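Long-range contacts in AmbC (Sorangium cellulosum, PDB 5O15), which contains a bifunctional dehydratase-cyclase domain that probably catalyses dehydration and heterocycle-forming cyclisation of a polyketide intermediate in ambruticin biosynthesis: residues A63-A68 with S81-E86; L99-E104 with F114-R119. All coordinates share one frame; numbering follows the deposited sequence. Where two conformers were deposited one is given.

Contact 1 sets helix 61-75 against strand 79-85, and contact 2 pairs strands 96-103 and 112-120 into a hairpin; along the chain the first is complete before the second begins. Their centres lie about 10 Å apart, and both fall within the N-terminal part of the double hotdog fold, consistent with its first hotdog unit. The two contacts meet through the ring of Phe114, which reaches from contact 2 to Ala68 and Leu83 of contact 1, and through Leu67 and Val116. Helix 61-75 is thus packed by strands from both contacts, and the apolar core of this half of the protein is continuous across them.

Contact 1 (A63-A68 with S81-E86); sequences AFVELA and SELTIE
The ring of Phe64 approaches Ile85 obliquely, its CE2 lying 4.3 Å from CG2 of Ile85, while the ring of His131 meets the same phenyl group with the two planes only about 10° apart, and Val116 and Leu89 also touch this side chain. No hydrogen bond joins 63-68 to 81-86, and the remainder of the contact converges on one methyl group, CD1 of Leu83. It comes 3.6 Å from the carbonyl O of Phe64, an oxygen already engaged within the helix by the N-H of Ala68, and 3.8 Å from CB of Ala68. Val65 adds its CA at 4.0 Å and, a little farther off, its CG2. One methyl therefore touches Phe64, Val65 and Ala68; chi1 of -175° puts CG of Leu83 anti to the backbone N, beside the carbonyl carbon, and chi2 then sets CD1. In the hotdog fold a long helix is wrapped by a curved antiparallel sheet. Here the helix segment runs across the strand with 140° between their N-to-C directions and 9.8 Å between the axes, a separation bridged chiefly by Leu83, whose methyl meets backbone as well as side-chain atoms of the helix. On the strand, Ser81 and Glu82 both face Val135 and form a classic beta bulge just before Leu83 turns inward. Trp242 and Phe114 touch Leu83 as well, extending the apolar layer into strands 236-247 and 112-120.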
loop_
_atom_site.group_PDB
_atom_site.type_symbol
_atom_site.label_atom_id
_atom_site.label_comp_id
_atom_site.label_asym_id
_atom_site.label_seq_id
_atom_site.Cartn_x
_atom_site.Cartn_y
_atom_site.Cartn_z
ATOM N N ALA A 63 -3.877 -1.375 0.461
ATOM C CA ALA A 63 -5.278 -1.122 0.156
ATOM C C ALA A 63 -5.867 -0.025 1.050
ATOM O O ALA A 63 -6.740 0.733 0.605
ATOM C CB ALA A 63 -6.110 -2.378 0.325
ATOM N N PHE A 64 -5.389 0.107 2.294
ATOM C CA PHE A 64 -5.836 1.210 3.146
ATOM C C PHE A 64 -5.293 2.520 2.616
ATOM O O PHE A 64 -5.983 3.534 2.652
ATOM C CB PHE A 64 -5.406 0.987 4.598
ATOM C CG PHE A 64 -5.905 -0.273 5.194
ATOM C CD1 PHE A 64 -7.234 -0.641 5.122
ATOM C CD2 PHE A 64 -5.018 -1.132 5.813
ATOM C CE1 PHE A 64 -7.655 -1.855 5.708
ATOM C CE2 PHE A 64 -5.432 -2.303 6.394
ATOM C CZ PHE A 64 -6.716 -2.694 6.292
ATOM N N VAL A 65 -4.072 2.509 2.069
ATOM C CA VAL A 65 -3.541 3.690 1.411
ATOM C C VAL A 65 -4.413 4.089 0.231
ATOM O O VAL A 65 -4.751 5.265 0.054
ATOM C CB VAL A 65 -2.071 3.478 1.027
ATOM C CG1 VAL A 65 -1.544 4.663 0.273
ATOM C CG2 VAL A 65 -1.217 3.204 2.264
ATOM N N GLU A 66 -4.771 3.117 -0.611
ATOM C CA GLU A 66 -5.636 3.371 -1.754
ATOM C C GLU A 66 -6.972 3.963 -1.311
ATOM O O GLU A 66 -7.469 4.912 -1.928
ATOM C CB GLU A 66 -5.832 2.068 -2.543
ATOM C CG GLU A 66 -6.977 2.073 -3.532
ATOM C CD GLU A 66 -6.811 3.025 -4.715
ATOM O OE1 GLU A 66 -5.793 3.739 -4.818
ATOM O OE2 GLU A 66 -7.760 3.097 -5.533
ATOM N N LEU A 67 -7.576 3.402 -0.263
ATOM C CA LEU A 67 -8.852 3.932 0.197
ATOM C C LEU A 67 -8.699 5.357 0.716
ATOM O O LEU A 67 -9.561 6.208 0.467
ATOM C CB LEU A 67 -9.450 2.991 1.252
ATOM C CG LEU A 67 -9.961 1.655 0.671
ATOM C CD1 LEU A 67 -10.199 0.646 1.764
ATOM C CD2 LEU A 67 -11.202 1.883 -0.173
ATOM N N ALA A 68 -7.609 5.639 1.421
ATOM C CA ALA A 68 -7.365 6.998 1.896
ATOM C C ALA A 68 -7.125 7.965 0.738
ATOM O O ALA A 68 -7.601 9.101 0.777
ATOM C CB ALA A 68 -6.170 7.002 2.839
ATOM N N SER A 81 -1.535 12.864 4.392
ATOM C CA SER A 81 -0.428 13.351 5.186
ATOM C C SER A 81 0.087 12.282 6.149
ATOM O O SER A 81 1.303 12.119 6.303
ATOM C CB SER A 81 -0.907 14.577 5.951
ATOM O OG SER A 81 0.027 14.968 6.941
ATOM N N GLU A 82 -0.803 11.553 6.804
ATOM C CA GLU A 82 -0.398 10.486 7.711
ATOM C C GLU A 82 -1.443 9.389 7.663
ATOM O O GLU A 82 -2.639 9.682 7.526
ATOM C CB GLU A 82 -0.273 10.974 9.163
ATOM C CG GLU A 82 0.675 12.152 9.394
ATOM C CD GLU A 82 2.126 11.842 9.026
ATOM O OE1 GLU A 82 2.511 10.638 8.982
ATOM O OE2 GLU A 82 2.894 12.814 8.774
ATOM N N LEU A 83 -0.988 8.146 7.770
ATOM C CA LEU A 83 -1.853 6.990 7.883
ATOM C C LEU A 83 -1.193 6.019 8.852
ATOM O O LEU A 83 -0.020 5.674 8.699
ATOM C CB LEU A 83 -2.097 6.350 6.507
ATOM C CG LEU A 83 -3.109 5.187 6.499
ATOM C CD1 LEU A 83 -3.836 5.050 5.164
ATOM C CD2 LEU A 83 -2.531 3.850 6.895
ATOM N N THR A 84 -1.947 5.588 9.842
ATOM C CA THR A 84 -1.539 4.561 10.779
ATOM C C THR A 84 -2.454 3.371 10.573
ATOM O O THR A 84 -3.660 3.540 10.384
ATOM C CB THR A 84 -1.655 5.044 12.225
ATOM O OG1 THR A 84 -0.866 6.226 12.393
ATOM C CG2 THR A 84 -1.140 3.976 13.190
ATOM N N ILE A 85 -1.860 2.182 10.542
ATOM C CA ILE A 85 -2.618 0.947 10.460
ATOM C C ILE A 85 -2.812 0.444 11.885
ATOM O O ILE A 85 -1.849 0.241 12.619
ATOM C CB ILE A 85 -1.914 -0.091 9.583
ATOM C CG1 ILE A 85 -1.732 0.500 8.172
ATOM C CG2 ILE A 85 -2.730 -1.368 9.577
ATOM C CD1 ILE A 85 -0.992 -0.388 7.209
ATOM N N GLU A 86 -4.056 0.232 12.275
ATOM C CA GLU A 86 -4.372 -0.181 13.640
ATOM C C GLU A 86 -4.663 -1.663 13.767
ATOM O O GLU A 86 -4.312 -2.272 14.789
ATOM C CB GLU A 86 -5.583 0.593 14.161
ATOM C CG GLU A 86 -5.356 2.070 14.275
ATOM C CD GLU A 86 -6.432 2.752 15.063
ATOM O OE1 GLU A 86 -7.414 2.086 15.474
ATOM O OE2 GLU A 86 -6.262 3.955 15.282
#

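Contact 2 (L99-E104 with F114-R119); sequences LQVTVE and FAVHSR
Residues Leu99 to Val103 pair antiparallel with Ser118 back to Phe114, the hydrogen-bonded pairs Gln100-His117 and Thr102-Ala115 each carrying two N-H to O bonds of 2.9 to 3.0 Å. On the side of the sheet that bears Gln100, Thr102, Ala115 and His117, the His117 imidazole reaches over to the neighbouring strand. Its NE2 lies 3.1 Å from Thr102 OG1, which sits at the ring edge, in the plane of the imidazole; the two side chains cross at about a right angle, and either partner could supply the proton. A chi1 of 57° sets Thr102 OG1 between its own backbone N and carbonyl carbon, also 3.6 Å from Ala115 CB. Thr102 has a second conformer, so this bond holds for the one described here. CD2 of His117 comes within 3.1 Å of Gln100 O, so the ring edge lies close beside an oxygen whose hydrogen bond is to the His117 N-H.

The other side is mostly apolar. Leu99 CD2 packs on Ser118 CB at 4.0 Å, Val101 CG2 meets Val116 CG2 at 4.3 Å, and Val103 CG2 lies beside CB of Phe114. The Phe114 ring leads away from Val103 toward Ala68 of helix 61-75, whose Leu67 and Ala71 touch Leu99 and Val101, respectively. Ser118 OG is hydrogen-bonded to NE2 of His131 on the next strand. With strand 34-41 beyond Leu99, Val101 and Val103, this is an antiparallel beta hairpin within the sheet that curls around the central helix of a hotdog fold.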
loop_
_atom_site.group_PDB
_atom_site.type_symbol
_atom_site.label_atom_id
_atom_site.label_comp_id
_atom_site.label_asym_id
_atom_site.label_seq_id
_atom_site.Cartn_x
_atom_site.Cartn_y
_atom_site.Cartn_z
ATOM N N LEU A 99 -17.309 -1.636 3.639
ATOM C CA LEU A 99 -16.293 -0.658 3.981
ATOM C C LEU A 99 -16.936 0.674 4.328
ATOM O O LEU A 99 -18.002 1.037 3.805
ATOM C CB LEU A 99 -15.386 -0.409 2.776
ATOM C CG LEU A 99 -14.629 -1.617 2.231
ATOM C CD1 LEU A 99 -13.823 -1.211 1.000
ATOM C CD2 LEU A 99 -13.717 -2.131 3.293
ATOM N N GLN A 100 -16.231 1.439 5.162
ATOM C CA GLN A 100 -16.637 2.817 5.410
ATOM C C GLN A 100 -15.385 3.646 5.604
ATOM O O GLN A 100 -14.489 3.248 6.353
ATOM C CB GLN A 100 -17.541 2.935 6.630
ATOM C CG GLN A 100 -18.215 4.291 6.721
ATOM C CD GLN A 100 -19.213 4.379 7.835
ATOM O OE1 GLN A 100 -19.079 5.210 8.739
ATOM N NE2 GLN A 100 -20.235 3.551 7.768
ATOM N N VAL A 101 -15.321 4.788 4.941
ATOM C CA VAL A 101 -14.282 5.765 5.199
ATOM C C VAL A 101 -14.965 6.998 5.758
ATOM O O VAL A 101 -15.851 7.568 5.119
ATOM C CB VAL A 101 -13.477 6.121 3.952
ATOM C CG1 VAL A 101 -12.376 7.042 4.343
ATOM C CG2 VAL A 101 -12.900 4.826 3.287
ATOM N N THR A 102 -14.560 7.393 6.953
ATOM C CA THR A 102 -15.086 8.592 7.605
ATOM C C THR A 102 -14.063 9.701 7.414
ATOM O O THR A 102 -12.856 9.490 7.561
ATOM C CB THR A 102 -15.428 8.314 9.093
ATOM O OG1 THR A 102 -14.313 7.833 9.810
ATOM C CG2 THR A 102 -16.492 7.290 9.232
ATOM N N VAL A 103 -14.544 10.908 7.088
ATOM C CA VAL A 103 -13.676 12.057 6.921
ATOM C C VAL A 103 -14.231 13.180 7.780
ATOM O O VAL A 103 -15.427 13.513 7.678
ATOM C CB VAL A 103 -13.555 12.496 5.448
ATOM C CG1 VAL A 103 -12.502 13.614 5.325
ATOM C CG2 VAL A 103 -13.146 11.321 4.541
ATOM N N GLU A 104 -13.359 13.808 8.550
ATOM C CA GLU A 104 -13.715 14.821 9.526
ATOM C C GLU A 104 -13.543 16.206 8.921
ATOM O O GLU A 104 -13.204 16.406 7.752
ATOM C CB GLU A 104 -12.845 14.649 10.771
ATOM C CG GLU A 104 -12.909 13.277 11.429
ATOM C CD GLU A 104 -14.323 12.858 11.725
ATOM O OE1 GLU A 104 -15.063 13.682 12.287
ATOM O OE2 GLU A 104 -14.722 11.716 11.390
ATOM N N PHE A 114 -9.261 11.240 9.160
ATOM C CA PHE A 114 -10.060 10.215 8.510
ATOM C C PHE A 114 -9.857 8.890 9.227
ATOM O O PHE A 114 -8.892 8.713 9.966
ATOM C CB PHE A 114 -9.718 10.073 7.013
ATOM C CG PHE A 114 -8.408 9.394 6.771
ATOM C CD1 PHE A 114 -7.236 10.104 6.708
ATOM C CD2 PHE A 114 -8.364 8.011 6.644
ATOM C CE1 PHE A 114 -6.029 9.466 6.515
ATOM C CE2 PHE A 114 -7.123 7.339 6.423
ATOM C CZ PHE A 114 -5.996 8.073 6.391
ATOM N N ALA A 115 -10.740 7.945 8.961
ATOM C CA ALA A 115 -10.586 6.572 9.435
ATOM C C ALA A 115 -11.162 5.628 8.388
ATOM O O ALA A 115 -12.050 6.009 7.630
ATOM C CB ALA A 115 -11.247 6.320 10.792
ATOM N N VAL A 116 -10.649 4.395 8.349
ATOM C CA VAL A 116 -11.130 3.345 7.454
ATOM C C VAL A 116 -11.594 2.185 8.314
ATOM O O VAL A 116 -10.843 1.721 9.174
ATOM C CB VAL A 116 -10.010 2.874 6.513
ATOM C CG1 VAL A 116 -10.524 1.795 5.587
ATOM C CG2 VAL A 116 -9.442 4.059 5.762
ATOM N N HIS A 117 -12.801 1.674 8.033
ATOM C CA HIS A 117 -13.440 0.635 8.832
ATOM C C HIS A 117 -14.033 -0.421 7.925
ATOM O O HIS A 117 -14.340 -0.150 6.765
ATOM C CB HIS A 117 -14.617 1.239 9.573
ATOM C CG HIS A 117 -14.375 2.629 10.008
ATOM N ND1 HIS A 117 -13.964 2.871 11.278
ATOM C CD2 HIS A 117 -14.427 3.832 9.380
ATOM C CE1 HIS A 117 -13.868 4.171 11.480
ATOM N NE2 HIS A 117 -14.128 4.781 10.330
ATOM N N SER A 118 -14.268 -1.605 8.488
ATOM C CA SER A 118 -15.002 -2.621 7.759
ATOM C C SER A 118 -15.885 -3.402 8.706
ATOM O O SER A 118 -15.703 -3.376 9.919
ATOM C CB SER A 118 -14.070 -3.568 7.003
ATOM O OG SER A 118 -13.594 -4.570 7.849
ATOM N N ARG A 119 -16.838 -4.107 8.118
ATOM C CA ARG A 119 -17.644 -5.059 8.860
ATOM C C ARG A 119 -18.040 -6.187 7.922
ATOM O O ARG A 119 -18.163 -5.963 6.714
ATOM C CB ARG A 119 -18.887 -4.401 9.479
ATOM C CG ARG A 119 -19.954 -3.977 8.505
ATOM C CD ARG A 119 -21.202 -3.394 9.212
ATOM N NE ARG A 119 -22.261 -3.211 8.226
ATOM C CZ ARG A 119 -23.274 -2.359 8.324
ATOM N NH1 ARG A 119 -23.420 -1.570 9.389
ATOM N NH2 ARG A 119 -24.157 -2.304 7.336
#